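Local coordinates for protein acetohydroxyacid synthase small subunit Related (Bacteroides thetaiotaomicron, PDB 2F06) that is of unknown function but pairs ACT domains that bind histidine at subunit interfaces, consistent with an amino-acid-sensing regulatory role, at residues Val75-Pro80 / Ala112-Arg117; Ile47-Val52 / Ile100-Ser105; Met4-Leu9 / Leu136-Leu141. All blocks are in the same frame, centred on the assembly; numbering follows the deposited sequence.

Contact 1 (Val75-Pro80 / Ala112-Arg117). With HIS (histidine), chain C.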
ATOM      1  N   VAL A  75      -5.798 -18.936  -3.466  1.00 21.84           N
ATOM      2  CA  VAL A  75      -5.497 -20.383  -3.712  1.00 22.39           C
ATOM      3  C   VAL A  75      -4.105 -20.642  -3.122  1.00 23.34           C
ATOM      4  O   VAL A  75      -3.201 -19.776  -3.186  1.00 21.92           O
ATOM      5  CB  VAL A  75      -5.691 -20.750  -5.247  1.00 23.82           C
ATOM      6  CG1 VAL A  75      -4.754 -19.962  -6.160  1.00 23.35           C
ATOM      7  CG2 VAL A  75      -5.510 -22.250  -5.544  1.00 21.83           C
ATOM      8  N   GLY A  76      -3.966 -21.778  -2.441  1.00 23.95           N
ATOM      9  CA  GLY A  76      -2.709 -22.218  -1.860  1.00 22.74           C
ATOM     10  C   GLY A  76      -2.056 -23.252  -2.754  1.00 23.44           C
ATOM     11  O   GLY A  76      -2.739 -24.070  -3.329  1.00 22.37           O
ATOM     12  N   ILE A  77      -0.732 -23.182  -2.924  1.00 23.32           N
ATOM     13  CA  ILE A  77       0.018 -24.189  -3.651  1.00 23.46           C
ATOM     14  C   ILE A  77       1.242 -24.577  -2.827  1.00 24.98           C
ATOM     15  O   ILE A  77       1.668 -23.841  -1.913  1.00 23.33           O
ATOM     16  CB  ILE A  77       0.511 -23.748  -5.069  1.00 23.94           C
ATOM     17  CG1 ILE A  77       1.464 -22.598  -4.987  1.00 25.22           C
ATOM     18  CG2 ILE A  77      -0.614 -23.340  -6.010  1.00 25.68           C
ATOM     19  CD1 ILE A  77       2.542 -22.742  -5.995  1.00 28.39           C
ATOM     20  N   SER A  78       1.786 -25.734  -3.159  1.00 24.44           N
ATOM     21  CA  SER A  78       2.987 -26.214  -2.551  1.00 26.00           C
ATOM     22  C   SER A  78       3.967 -26.498  -3.679  1.00 25.39           C
ATOM     23  O   SER A  78       3.574 -27.008  -4.748  1.00 25.66           O
ATOM     24  CB  SER A  78       2.668 -27.523  -1.804  1.00 26.61           C
ATOM     25  OG  SER A  78       3.837 -28.064  -1.231  1.00 31.50           O
ATOM     26  N   CYS A  79       5.225 -26.141  -3.490  1.00 23.97           N
ATOM     27  CA  CYS A  79       6.237 -26.560  -4.463  1.00 24.38           C
ATOM     28  C   CYS A  79       7.510 -26.971  -3.749  1.00 22.57           C
ATOM     29  O   CYS A  79       7.607 -26.825  -2.557  1.00 22.41           O
ATOM     30  CB  CYS A  79       6.527 -25.444  -5.470  1.00 25.28           C
ATOM     31  SG  CYS A  79       7.055 -23.924  -4.699  1.00 27.14           S
ATOM     32  N   PRO A  80       8.457 -27.562  -4.463  1.00 22.47           N
ATOM     33  CA  PRO A  80       9.734 -27.833  -3.765  1.00 21.57           C
ATOM     34  C   PRO A  80      10.461 -26.596  -3.191  1.00 22.85           C
ATOM     35  O   PRO A  80      10.372 -25.477  -3.736  1.00 22.32           O
ATOM     36  CB  PRO A  80      10.548 -28.609  -4.825  1.00 21.30           C
ATOM     37  CG  PRO A  80       9.471 -29.324  -5.615  1.00 19.33           C
ATOM     38  CD  PRO A  80       8.409 -28.245  -5.780  1.00 20.31           C
ATOM     39  N   ALA A 112       7.432 -25.575   0.069  1.00 24.92           N
ATOM     40  CA  ALA A 112       7.135 -24.200   0.375  1.00 24.91           C
ATOM     41  C   ALA A 112       5.663 -24.051   0.114  1.00 25.70           C
ATOM     42  O   ALA A 112       5.146 -24.641  -0.805  1.00 26.26           O
ATOM     43  CB  ALA A 112       7.933 -23.294  -0.525  1.00 24.99           C
ATOM     44  N   ASN A 113       4.979 -23.313   0.971  1.00 27.05           N
ATOM     45  CA  ASN A 113       3.552 -23.075   0.861  1.00 27.78           C
ATOM     46  C   ASN A 113       3.357 -21.670   0.326  1.00 27.48           C
ATOM     47  O   ASN A 113       3.998 -20.741   0.792  1.00 27.97           O
ATOM     48  CB  ASN A 113       2.920 -23.234   2.264  1.00 27.32           C
ATOM     49  CG  ASN A 113       2.930 -24.681   2.717  1.00 30.23           C
ATOM     50  OD1 ASN A 113       3.527 -25.036   3.751  1.00 35.43           O
ATOM     51  ND2 ASN A 113       2.342 -25.539   1.923  1.00 26.83           N
ATOM     52  N   VAL A 114       2.498 -21.518  -0.659  1.00 26.09           N
ATOM     53  CA  VAL A 114       2.317 -20.218  -1.284  1.00 26.53           C
ATOM     54  C   VAL A 114       0.841 -19.930  -1.352  1.00 26.13           C
ATOM     55  O   VAL A 114       0.084 -20.759  -1.827  1.00 26.55           O
ATOM     56  CB  VAL A 114       2.916 -20.146  -2.754  1.00 27.20           C
ATOM     57  CG1 VAL A 114       2.977 -18.670  -3.223  1.00 27.51           C
ATOM     58  CG2 VAL A 114       4.310 -20.828  -2.806  1.00 25.07           C
ATOM     59  N   VAL A 115       0.453 -18.765  -0.845  1.00 25.80           N
ATOM     60  CA  VAL A 115      -0.883 -18.212  -1.039  1.00 26.07           C
ATOM     61  C   VAL A 115      -0.891 -17.163  -2.138  1.00 24.77           C
ATOM     62  O   VAL A 115      -0.133 -16.172  -2.110  1.00 23.32           O
ATOM     63  CB  VAL A 115      -1.387 -17.582   0.266  1.00 27.29           C
ATOM     64  CG1 VAL A 115      -2.679 -16.747   0.030  1.00 29.71           C
ATOM     65  CG2 VAL A 115      -1.578 -18.657   1.325  1.00 26.19           C
ATOM     66  N   ILE A 116      -1.777 -17.386  -3.097  1.00 24.29           N
ATOM     67  CA  ILE A 116      -1.891 -16.547  -4.260  1.00 23.68           C
ATOM     68  C   ILE A 116      -3.216 -15.902  -4.424  1.00 23.15           C
ATOM     69  O   ILE A 116      -4.245 -16.588  -4.399  1.00 22.60           O
ATOM     70  CB  ILE A 116      -1.807 -17.412  -5.548  1.00 23.81           C
ATOM     71  CG1 ILE A 116      -0.545 -18.240  -5.546  1.00 29.21           C
ATOM     72  CG2 ILE A 116      -1.737 -16.516  -6.762  1.00 19.82           C
ATOM     73  CD1 ILE A 116       0.681 -17.395  -5.750  1.00 36.25           C
ATOM     74  N   ARG A 117      -3.204 -14.613  -4.730  1.00 23.43           N
ATOM     75  CA  ARG A 117      -4.409 -13.904  -5.255  1.00 22.88           C
ATOM     76  C   ARG A 117      -4.115 -13.567  -6.735  1.00 24.40           C
ATOM     77  O   ARG A 117      -3.402 -12.589  -6.997  1.00 22.02           O
ATOM     78  CB  ARG A 117      -4.640 -12.625  -4.500  1.00 23.69           C
ATOM     79  CG  ARG A 117      -5.738 -11.741  -5.026  1.00 30.49           C
ATOM     80  CD  ARG A 117      -7.020 -12.530  -5.198  1.00 42.03           C
ATOM     81  NE  ARG A 117      -8.112 -11.718  -5.778  1.00 50.92           N
ATOM     82  CZ  ARG A 117      -9.392 -12.112  -5.885  1.00 50.60           C
ATOM     83  NH1 ARG A 117      -9.780 -13.324  -5.484  1.00 49.22           N
ATOM     84  NH2 ARG A 117     -10.291 -11.288  -6.417  1.00 49.89           N
TER
HETATM   85  N   HIS C 152      12.535 -22.041  -1.960  1.00 24.28           N
HETATM   86  CA  HIS C 152      11.765 -22.101  -3.254  1.00 24.26           C
HETATM   87  C   HIS C 152      12.176 -21.179  -4.365  1.00 24.22           C
HETATM   88  O   HIS C 152      13.242 -20.570  -4.399  1.00 23.83           O
HETATM   89  CB  HIS C 152      10.245 -21.974  -3.052  1.00 24.07           C
HETATM   90  CG  HIS C 152       9.775 -20.725  -2.327  1.00 27.84           C
HETATM   91  ND1 HIS C 152       9.928 -20.540  -0.959  1.00 31.56           N
HETATM   92  CD2 HIS C 152       9.021 -19.680  -2.758  1.00 25.31           C
HETATM   93  CE1 HIS C 152       9.346 -19.402  -0.600  1.00 32.89           C
HETATM   94  NE2 HIS C 152       8.780 -18.867  -1.676  1.00 29.05           N
HETATM   95  OXT HIS C 152      11.380 -21.001  -5.298  1.00 25.09           O
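Strands 75-80 and 112-117 are antiparallel neighbours in the sheet of the C-terminal ACT domain. Six backbone hydrogen bonds tie them through three hydrogen-bonded pairs: Val75 with Ile116, Ile77 with Val114 and Cys79 with Ala112. In the central pair, Val114 N reaches Ile77 O in its carbonyl plane at 2.8 Å. The bond from Ala112 N to Cys79 O is more bent, with 138° at the hydrogen.

All six of these side chains stand on one face. Ile77 puts CG1 in the crowded position between its backbone N and carbonyl carbon (chi1 63°), and that branch lies alongside Val114, with Ile77 CG1 3.6 Å from Val114 CB. Val114 holds CG1 anti to its backbone N (chi1 -167°), so CG2 sits beside the N and meets the tip of its neighbour, Val114 CG2 to Ile77 CD1 being 4.1 Å. Val75 repeats the crowded rotamer and rests CG1 against Ile116 CB at 3.9 Å. Cys79 shares that rotamer too, but its SG faces the bound histidine, 4.1 Å from the ligand CB. Beside it, Ala112 CB packs against the ligand imidazole, 3.4 Å from ND1. Ala112 is thus part of the pocket wall, with Cys79 SG close beside it.

Helix 121-130 covers this face, with Met121 on Val75 and Leu128 on Ile77. Strand 134-136 bonds to the other edge of 75-80 through Gly76 and Ser78, strand 100-108 flanks 112-117, and Val115, on the reverse face, meets Phe106 of the second subunit.

Contact 2 (Ile47-Val52 / Ile100-Ser105). With HIS (histidine), chain C.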
ATOM      1  N   ILE A  47      -3.416  -3.534   6.834  1.00 29.74           N
ATOM      2  CA  ILE A  47      -4.389  -4.537   6.645  1.00 31.99           C
ATOM      3  C   ILE A  47      -3.768  -5.916   6.906  1.00 31.05           C
ATOM      4  O   ILE A  47      -2.825  -6.347   6.164  1.00 32.60           O
ATOM      5  CB  ILE A  47      -5.031  -4.492   5.247  1.00 33.35           C
ATOM      6  CG1 ILE A  47      -6.248  -3.523   5.237  1.00 36.18           C
ATOM      7  CG2 ILE A  47      -5.695  -5.815   4.974  1.00 32.46           C
ATOM      8  CD1 ILE A  47      -5.960  -2.053   5.399  1.00 38.39           C
ATOM      9  N   LEU A  48      -4.324  -6.595   7.906  1.00 28.06           N
ATOM     10  CA  LEU A  48      -3.944  -7.956   8.140  1.00 27.26           C
ATOM     11  C   LEU A  48      -4.645  -8.877   7.153  1.00 25.79           C
ATOM     12  O   LEU A  48      -5.857  -9.071   7.223  1.00 26.41           O
ATOM     13  CB  LEU A  48      -4.224  -8.394   9.570  1.00 26.63           C
ATOM     14  CG  LEU A  48      -3.806  -9.816  10.012  1.00 27.79           C
ATOM     15  CD1 LEU A  48      -2.270  -9.983   9.890  1.00 27.83           C
ATOM     16  CD2 LEU A  48      -4.224 -10.041  11.492  1.00 26.84           C
ATOM     17  N   ARG A  49      -3.851  -9.477   6.296  1.00 22.50           N
ATOM     18  CA  ARG A  49      -4.304 -10.569   5.472  1.00 22.38           C
ATOM     19  C   ARG A  49      -3.973 -11.884   6.154  1.00 23.32           C
ATOM     20  O   ARG A  49      -2.842 -12.085   6.606  1.00 23.54           O
ATOM     21  CB  ARG A  49      -3.561 -10.494   4.186  1.00 22.00           C
ATOM     22  CG  ARG A  49      -4.088  -9.475   3.322  1.00 20.10           C
ATOM     23  CD  ARG A  49      -3.203  -9.418   1.991  1.00 24.48           C
ATOM     24  NE  ARG A  49      -3.807  -8.356   1.173  1.00 22.09           N
ATOM     25  CZ  ARG A  49      -3.143  -7.631   0.295  1.00 22.13           C
ATOM     26  NH1 ARG A  49      -1.819  -7.869   0.044  1.00 22.55           N
ATOM     27  NH2 ARG A  49      -3.831  -6.702  -0.339  1.00 17.97           N
ATOM     28  N   GLY A  50      -4.939 -12.784   6.210  1.00 22.18           N
ATOM     29  CA  GLY A  50      -4.876 -13.840   7.177  1.00 24.32           C
ATOM     30  C   GLY A  50      -5.504 -15.108   6.636  1.00 23.83           C
ATOM     31  O   GLY A  50      -6.628 -15.089   6.153  1.00 24.37           O
ATOM     32  N   ILE A  51      -4.753 -16.195   6.730  1.00 22.49           N
ATOM     33  CA  ILE A  51      -5.300 -17.560   6.601  1.00 22.11           C
ATOM     34  C   ILE A  51      -5.496 -18.165   7.997  1.00 21.46           C
ATOM     35  O   ILE A  51      -4.531 -18.302   8.745  1.00 21.73           O
ATOM     36  CB  ILE A  51      -4.425 -18.474   5.681  1.00 20.54           C
ATOM     37  CG1 ILE A  51      -4.259 -17.813   4.313  1.00 21.75           C
ATOM     38  CG2 ILE A  51      -5.062 -19.875   5.586  1.00 21.91           C
ATOM     39  CD1 ILE A  51      -5.433 -17.943   3.359  1.00 22.73           C
ATOM     40  N   VAL A  52      -6.745 -18.480   8.369  1.00 21.24           N
ATOM     41  CA  VAL A  52      -7.025 -19.032   9.692  1.00 22.26           C
ATOM     42  C   VAL A  52      -7.653 -20.463   9.609  1.00 23.17           C
ATOM     43  O   VAL A  52      -8.032 -20.902   8.508  1.00 21.53           O
ATOM     44  CB  VAL A  52      -7.944 -18.089  10.518  1.00 22.93           C
ATOM     45  CG1 VAL A  52      -7.265 -16.673  10.653  1.00 23.57           C
ATOM     46  CG2 VAL A  52      -9.364 -17.983   9.890  1.00 21.78           C
ATOM     47  N   ILE A 100      -0.121 -12.388 -10.978  1.00 28.41           N
ATOM     48  CA  ILE A 100      -0.249 -12.427  -9.517  1.00 27.55           C
ATOM     49  C   ILE A 100      -0.631 -11.028  -9.028  1.00 26.86           C
ATOM     50  O   ILE A 100       0.097 -10.101  -9.367  1.00 27.05           O
ATOM     51  CB  ILE A 100       1.139 -12.844  -8.914  1.00 29.46           C
ATOM     52  CG1 ILE A 100       1.705 -14.149  -9.561  1.00 29.64           C
ATOM     53  CG2 ILE A 100       1.092 -12.905  -7.412  1.00 24.30           C
ATOM     54  CD1 ILE A 100       1.082 -15.499  -9.046  1.00 32.88           C
ATOM     55  N   GLU A 101      -1.784 -10.820  -8.354  1.00 26.28           N
ATOM     56  CA  GLU A 101      -2.024  -9.497  -7.752  0.50 25.96           C
ATOM     57  C   GLU A 101      -1.183  -9.349  -6.483  1.00 25.57           C
ATOM     58  O   GLU A 101      -0.493  -8.337  -6.335  1.00 25.09           O
ATOM     59  CB  GLU A 101      -3.501  -9.145  -7.532  0.50 25.97           C
ATOM     60  CG  GLU A 101      -4.195  -8.532  -8.779  0.50 28.84           C
ATOM     61  CD  GLU A 101      -3.418  -7.368  -9.456  0.50 32.90           C
ATOM     62  OE1 GLU A 101      -2.996  -6.394  -8.764  0.50 33.10           O
ATOM     63  OE2 GLU A 101      -3.241  -7.426 -10.700  0.50 34.77           O
ATOM     64  N   TYR A 102      -1.191 -10.366  -5.630  1.00 23.21           N
ATOM     65  CA  TYR A 102      -0.210 -10.550  -4.535  1.00 24.05           C
ATOM     66  C   TYR A 102      -0.114 -12.023  -4.172  1.00 23.77           C
ATOM     67  O   TYR A 102      -0.948 -12.878  -4.594  1.00 21.88           O
ATOM     68  CB  TYR A 102      -0.541  -9.734  -3.259  1.00 23.46           C
ATOM     69  CG  TYR A 102      -1.950  -9.982  -2.745  1.00 22.24           C
ATOM     70  CD1 TYR A 102      -3.057  -9.214  -3.215  1.00 23.62           C
ATOM     71  CD2 TYR A 102      -2.192 -10.989  -1.797  1.00 23.92           C
ATOM     72  CE1 TYR A 102      -4.397  -9.456  -2.691  1.00 23.08           C
ATOM     73  CE2 TYR A 102      -3.434 -11.214  -1.306  1.00 22.99           C
ATOM     74  CZ  TYR A 102      -4.542 -10.473  -1.753  1.00 24.55           C
ATOM     75  OH  TYR A 102      -5.764 -10.833  -1.208  1.00 27.00           O
HETATM   76  N   MSE A 103       0.912 -12.307  -3.375  1.00 24.86           N
HETATM   77  CA  MSE A 103       1.162 -13.654  -2.835  1.00 28.81           C
HETATM   78  C   MSE A 103       1.976 -13.481  -1.595  1.00 26.30           C
HETATM   79  O   MSE A 103       2.564 -12.423  -1.423  1.00 26.10           O
HETATM   80  CB  MSE A 103       1.932 -14.527  -3.864  1.00 27.31           C
HETATM   81  CG  MSE A 103       3.462 -14.374  -3.849  1.00 32.60           C
HETATM   82 SE   MSE A 103       4.130 -15.457  -5.344  1.00 43.52          SE
HETATM   83  CE  MSE A 103       5.871 -14.556  -5.762  1.00 35.57           C
ATOM     84  N   TYR A 104       1.988 -14.493  -0.730  1.00 25.10           N
ATOM     85  CA  TYR A 104       2.881 -14.547   0.386  1.00 25.06           C
ATOM     86  C   TYR A 104       3.214 -16.008   0.585  1.00 26.41           C
ATOM     87  O   TYR A 104       2.392 -16.906   0.231  1.00 26.62           O
ATOM     88  CB  TYR A 104       2.269 -13.874   1.676  1.00 25.16           C
ATOM     89  CG  TYR A 104       0.803 -14.145   2.002  1.00 25.62           C
ATOM     90  CD1 TYR A 104      -0.232 -13.481   1.296  1.00 28.48           C
ATOM     91  CD2 TYR A 104       0.429 -14.992   3.057  1.00 26.71           C
ATOM     92  CE1 TYR A 104      -1.592 -13.687   1.643  1.00 26.83           C
ATOM     93  CE2 TYR A 104      -0.955 -15.250   3.365  1.00 24.72           C
ATOM     94  CZ  TYR A 104      -1.943 -14.568   2.669  1.00 26.18           C
ATOM     95  OH  TYR A 104      -3.280 -14.746   2.959  1.00 26.68           O
ATOM     96  N   SER A 105       4.413 -16.290   1.119  1.00 26.22           N
ATOM     97  CA  SER A 105       4.859 -17.645   1.228  1.00 27.72           C
ATOM     98  C   SER A 105       6.083 -17.849   2.088  1.00 27.51           C
ATOM     99  O   SER A 105       6.851 -16.908   2.290  1.00 28.09           O
ATOM    100  CB  SER A 105       5.161 -18.169  -0.171  1.00 28.88           C
ATOM    101  OG  SER A 105       6.054 -17.294  -0.808  1.00 36.42           O
TER
HETATM  102  N   HIS C 152      12.535 -22.041  -1.960  1.00 24.28           N
HETATM  103  CA  HIS C 152      11.765 -22.101  -3.254  1.00 24.26           C
HETATM  104  C   HIS C 152      12.176 -21.179  -4.365  1.00 24.22           C
HETATM  105  O   HIS C 152      13.242 -20.570  -4.399  1.00 23.83           O
HETATM  106  CB  HIS C 152      10.245 -21.974  -3.052  1.00 24.07           C
HETATM  107  CG  HIS C 152       9.775 -20.725  -2.327  1.00 27.84           C
HETATM  108  ND1 HIS C 152       9.928 -20.540  -0.959  1.00 31.56           N
HETATM  109  CD2 HIS C 152       9.021 -19.680  -2.758  1.00 25.31           C
HETATM  110  CE1 HIS C 152       9.346 -19.402  -0.600  1.00 32.89           C
HETATM  111  NE2 HIS C 152       8.780 -18.867  -1.676  1.00 29.05           N
HETATM  112  OXT HIS C 152      11.380 -21.001  -5.298  1.00 25.09           O
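Arg49 of segment 47-52 and Tyr102 of segment 100-105 meet tip to tip, with the strand axes 10.2 Å apart at closest, and a flat cation-pi stack fills the middle of this buried contact. Followed outward, Arg49 starts with CB 4.4 Å from Tyr104 OH. CG is anti to the carbonyl carbon (chi1 -78°), and from there the chain runs extended to NE. CD comes over the rim of the neighbouring ring, 3.8 Å from Tyr102 CE2, and NE follows at 3.7 Å from Tyr102 CZ. Arg49 CZ then lies almost centrally above the face, 3.6 Å from the Tyr102 ring centroid, with the two planes only 5° apart. NH1 covers the root of the ring, 3.5 Å from Tyr102 CG, while NH2 lies over the CE1 side, 3.7 Å from that atom. Tyr102 presents this face with CG in the crowded position between backbone N and carbonyl carbon (chi1 54°), just after a classic beta bulge in which Glu101 and Tyr102 both face Arg117.

Alongside, Ile51 crosses Tyr104 obliquely, its CG1 3.5 Å from Tyr104 OH, a hydroxyl hydrogen-bonded to Gln8. On the reverse side of the strand, Ser105 OG borders the bound histidine.

An alanine at Tyr102 would remove the aromatic face and hydroxyl, and would probably leave the guanidinium less firmly oriented. Arg49 NH2 also forms a salt bridge with Glu41 of the second subunit, and Tyr102 OH is hydrogen-bonded to Gln8 of its own chain and to Asp44 of the third subunit. With an aromatic face against it and a carboxylate at NH2, the buried guanidinium is likely to stay protonated; the Arg49-Tyr102 pair together touches two further subunits.

Contact 3 (Met4-Leu9 / Leu136-Leu141)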
HETATM    1  N   MSE A   4     -10.459 -25.736  -4.062  1.00 33.15           N
HETATM    2  CA  MSE A   4      -9.111 -25.253  -3.864  0.50 32.19           C
HETATM    3  C   MSE A   4      -9.178 -23.760  -3.559  1.00 30.94           C
HETATM    4  O   MSE A   4      -8.186 -23.157  -3.220  1.00 31.73           O
HETATM    5  CB  MSE A   4      -8.226 -25.535  -5.095  0.50 32.57           C
HETATM    6  CG  MSE A   4      -8.286 -26.979  -5.671  0.50 33.60           C
HETATM    7 SE   MSE A   4      -7.385 -28.423  -4.631  0.50 38.44          SE
HETATM    8  CE  MSE A   4      -6.891 -29.649  -6.117  0.50 34.00           C
ATOM      9  N   VAL A   5     -10.350 -23.164  -3.694  1.00 28.32           N
ATOM     10  CA  VAL A   5     -10.484 -21.744  -3.391  1.00 25.99           C
ATOM     11  C   VAL A   5     -10.709 -21.540  -1.895  1.00 25.58           C
ATOM     12  O   VAL A   5     -11.674 -22.032  -1.285  1.00 24.25           O
ATOM     13  CB  VAL A   5     -11.578 -21.026  -4.230  1.00 26.12           C
ATOM     14  CG1 VAL A   5     -11.687 -19.579  -3.842  1.00 26.14           C
ATOM     15  CG2 VAL A   5     -11.267 -21.088  -5.721  1.00 27.04           C
ATOM     16  N   ALA A   6      -9.785 -20.801  -1.298  1.00 25.07           N
ATOM     17  CA  ALA A   6      -9.782 -20.547   0.113  1.00 22.74           C
ATOM     18  C   ALA A   6     -10.258 -19.137   0.461  1.00 22.29           C
ATOM     19  O   ALA A   6     -10.176 -18.210  -0.317  1.00 19.47           O
ATOM     20  CB  ALA A   6      -8.408 -20.813   0.674  1.00 23.15           C
ATOM     21  N   LYS A   7     -10.757 -19.001   1.679  1.00 22.01           N
ATOM     22  CA  LYS A   7     -11.173 -17.727   2.209  1.00 22.35           C
ATOM     23  C   LYS A   7      -9.988 -17.125   2.963  1.00 23.07           C
ATOM     24  O   LYS A   7      -9.410 -17.744   3.878  1.00 22.84           O
ATOM     25  CB  LYS A   7     -12.393 -17.911   3.120  1.00 22.52           C
ATOM     26  CG  LYS A   7     -13.671 -18.375   2.371  1.00 19.94           C
ATOM     27  CD  LYS A   7     -14.821 -18.577   3.370  1.00 25.19           C
ATOM     28  CE  LYS A   7     -16.110 -17.895   2.878  1.00 31.08           C
ATOM     29  NZ  LYS A   7     -17.307 -18.607   3.369  1.00 31.61           N
ATOM     30  N   GLN A   8      -9.591 -15.934   2.524  1.00 21.27           N
ATOM     31  CA  GLN A   8      -8.641 -15.150   3.254  1.00 20.91           C
ATOM     32  C   GLN A   8      -9.353 -14.015   3.982  1.00 20.55           C
ATOM     33  O   GLN A   8     -10.186 -13.313   3.415  1.00 21.83           O
ATOM     34  CB  GLN A   8      -7.624 -14.593   2.296  1.00 18.17           C
ATOM     35  CG  GLN A   8      -6.625 -13.655   2.925  1.00 21.14           C
ATOM     36  CD  GLN A   8      -5.888 -12.868   1.853  1.00 22.27           C
ATOM     37  OE1 GLN A   8      -6.379 -11.841   1.368  1.00 24.39           O
ATOM     38  NE2 GLN A   8      -4.730 -13.350   1.473  1.00 14.90           N
ATOM     39  N   LEU A   9      -9.042 -13.812   5.241  1.00 20.37           N
ATOM     40  CA  LEU A   9      -9.557 -12.625   5.921  1.00 20.82           C
ATOM     41  C   LEU A   9      -8.655 -11.423   5.641  1.00 20.12           C
ATOM     42  O   LEU A   9      -7.419 -11.492   5.718  1.00 18.09           O
ATOM     43  CB  LEU A   9      -9.636 -12.825   7.436  1.00 20.79           C
ATOM     44  CG  LEU A   9     -10.529 -13.928   8.017  1.00 23.71           C
ATOM     45  CD1 LEU A   9     -10.710 -13.722   9.488  1.00 25.10           C
ATOM     46  CD2 LEU A   9     -11.872 -13.929   7.420  1.00 26.75           C
ATOM     47  N   LEU A 136      -3.196 -26.732  -3.016  1.00 27.09           N
ATOM     48  CA  LEU A 136      -3.727 -27.122  -1.672  1.00 26.55           C
ATOM     49  C   LEU A 136      -5.262 -27.001  -1.644  1.00 25.63           C
ATOM     50  O   LEU A 136      -5.828 -26.009  -2.143  1.00 27.01           O
ATOM     51  CB  LEU A 136      -3.089 -26.276  -0.603  1.00 25.75           C
ATOM     52  CG  LEU A 136      -1.554 -26.312  -0.447  1.00 29.92           C
ATOM     53  CD1 LEU A 136      -1.129 -25.297   0.635  1.00 35.93           C
ATOM     54  CD2 LEU A 136      -0.989 -27.669  -0.053  1.00 36.58           C
ATOM     55  N   ALA A 137      -5.955 -28.010  -1.133  1.00 22.66           N
ATOM     56  CA  ALA A 137      -7.390 -27.876  -0.854  1.00 21.17           C
ATOM     57  C   ALA A 137      -7.527 -26.708   0.129  1.00 21.12           C
ATOM     58  O   ALA A 137      -6.591 -26.468   0.918  1.00 22.41           O
ATOM     59  CB  ALA A 137      -7.903 -29.126  -0.221  1.00 18.91           C
ATOM     60  N   ALA A 138      -8.640 -25.962   0.110  1.00 19.95           N
ATOM     61  CA  ALA A 138      -8.768 -24.838   1.081  1.00 20.14           C
ATOM     62  C   ALA A 138      -8.566 -25.393   2.485  1.00 21.60           C
ATOM     63  O   ALA A 138      -7.922 -24.810   3.268  1.00 22.15           O
ATOM     64  CB  ALA A 138     -10.141 -24.204   0.987  1.00 19.97           C
ATOM     65  N   SER A 139      -9.149 -26.552   2.768  1.00 21.99           N
ATOM     66  CA  SER A 139      -9.060 -27.194   4.078  1.00 23.17           C
ATOM     67  C   SER A 139      -7.626 -27.543   4.481  1.00 23.15           C
ATOM     68  O   SER A 139      -7.306 -27.423   5.652  1.00 24.13           O
ATOM     69  CB  SER A 139     -10.001 -28.388   4.094  1.00 22.86           C
ATOM     70  OG  SER A 139      -9.488 -29.389   3.267  1.00 25.28           O
ATOM     71  N   ASP A 140      -6.749 -27.887   3.526  1.00 23.47           N
ATOM     72  CA  ASP A 140      -5.312 -28.107   3.801  1.00 23.87           C
ATOM     73  C   ASP A 140      -4.635 -26.824   4.276  1.00 24.27           C
ATOM     74  O   ASP A 140      -3.827 -26.796   5.213  1.00 24.68           O
ATOM     75  CB  ASP A 140      -4.529 -28.571   2.554  1.00 24.01           C
ATOM     76  CG  ASP A 140      -4.811 -29.994   2.120  1.00 25.03           C
ATOM     77  OD1 ASP A 140      -5.004 -30.904   2.963  1.00 22.41           O
ATOM     78  OD2 ASP A 140      -4.830 -30.178   0.851  1.00 29.17           O
ATOM     79  N   LEU A 141      -4.978 -25.735   3.612  1.00 24.54           N
ATOM     80  CA  LEU A 141      -4.487 -24.442   3.948  1.00 24.27           C
ATOM     81  C   LEU A 141      -4.911 -23.993   5.379  1.00 25.71           C
ATOM     82  O   LEU A 141      -4.082 -23.460   6.144  1.00 24.21           O
ATOM     83  CB  LEU A 141      -4.931 -23.453   2.868  1.00 24.02           C
ATOM     84  CG  LEU A 141      -4.148 -22.223   2.532  1.00 23.29           C
ATOM     85  CD1 LEU A 141      -2.639 -22.400   2.356  1.00 20.66           C
ATOM     86  CD2 LEU A 141      -4.780 -21.506   1.296  1.00 25.32           C
TER
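The backbone of segment 4-9, at the start of the N-terminal ACT domain with its ferredoxin-like fold, passes the capped first turn of the short helix 138-141. The two segments come within 4.3 Å at the CA atoms of Met4 and Ala137, and Ala6 CA lies 4.5 Å from Ala138 CA. Both segments are docked on strand 69-80: Ala6 pairs with Val74 and Leu136 with Gly76, so the first strand and the strand ending at Leu136 share one edge of that long strand, one after the other. Ala137 is the N-cap residue, and its carbonyl O receives Leu141 N at 3.2 Å to close the turn.

Small side chains permit this near approach. Ala138 CB points at the strand and touches its backbone, 3.5 Å from Val5 O. It also meets Ala6 methyl to methyl, CB to CB at 3.8 Å. From the far end of the turn, Leu141 reaches the same methyl: CG is anti to the backbone N (chi1 -152°), and CD2 stops 3.7 Å from Ala6 CB. The Ala6 methyl thus touches two helix residues, and Ile51 of the adjacent strand packs on Leu141 as well. Met4, deposited as selenomethionine in two conformers (one of them described here), bends at its second torsion (chi2 -73°) so that Met4 SE lies 3.8 Å from Ala137 N.

The cap is built within segment 136-141. An alanine cannot supply the side-chain half of a capping box, but Asp140 supplies the reciprocal half, and its negative charge would favour the helix start. Asp140 OD2 accepts Ala137 N at 3.1 Å, approached from above the carboxylate plane, 30° out of it.

How the contacts relate
Contacts 1 and 2 are buried, whereas contact 3 is partly exposed at the chain's two ends. Contact 1 is sheet pairing with apolar contacts along one face; contact 2 spans two strands that are not paired and relies on a charged-aromatic stack; contact 3 is tight alanine packing with the only helix among the three. They interlock: the Arg117 backbone probably hydrogen-bonds Glu101 N and Tyr102 O, strands 111-118 and 100-108 being sheet neighbours, Gly76 bonds Leu136, and Gln8 links contacts 2 and 3. Contacts 1 and 2 both border the histidine and the second subunit, while contact 3 meets the assembly lightly, through Gln8, and joins the chain's beginning to its end.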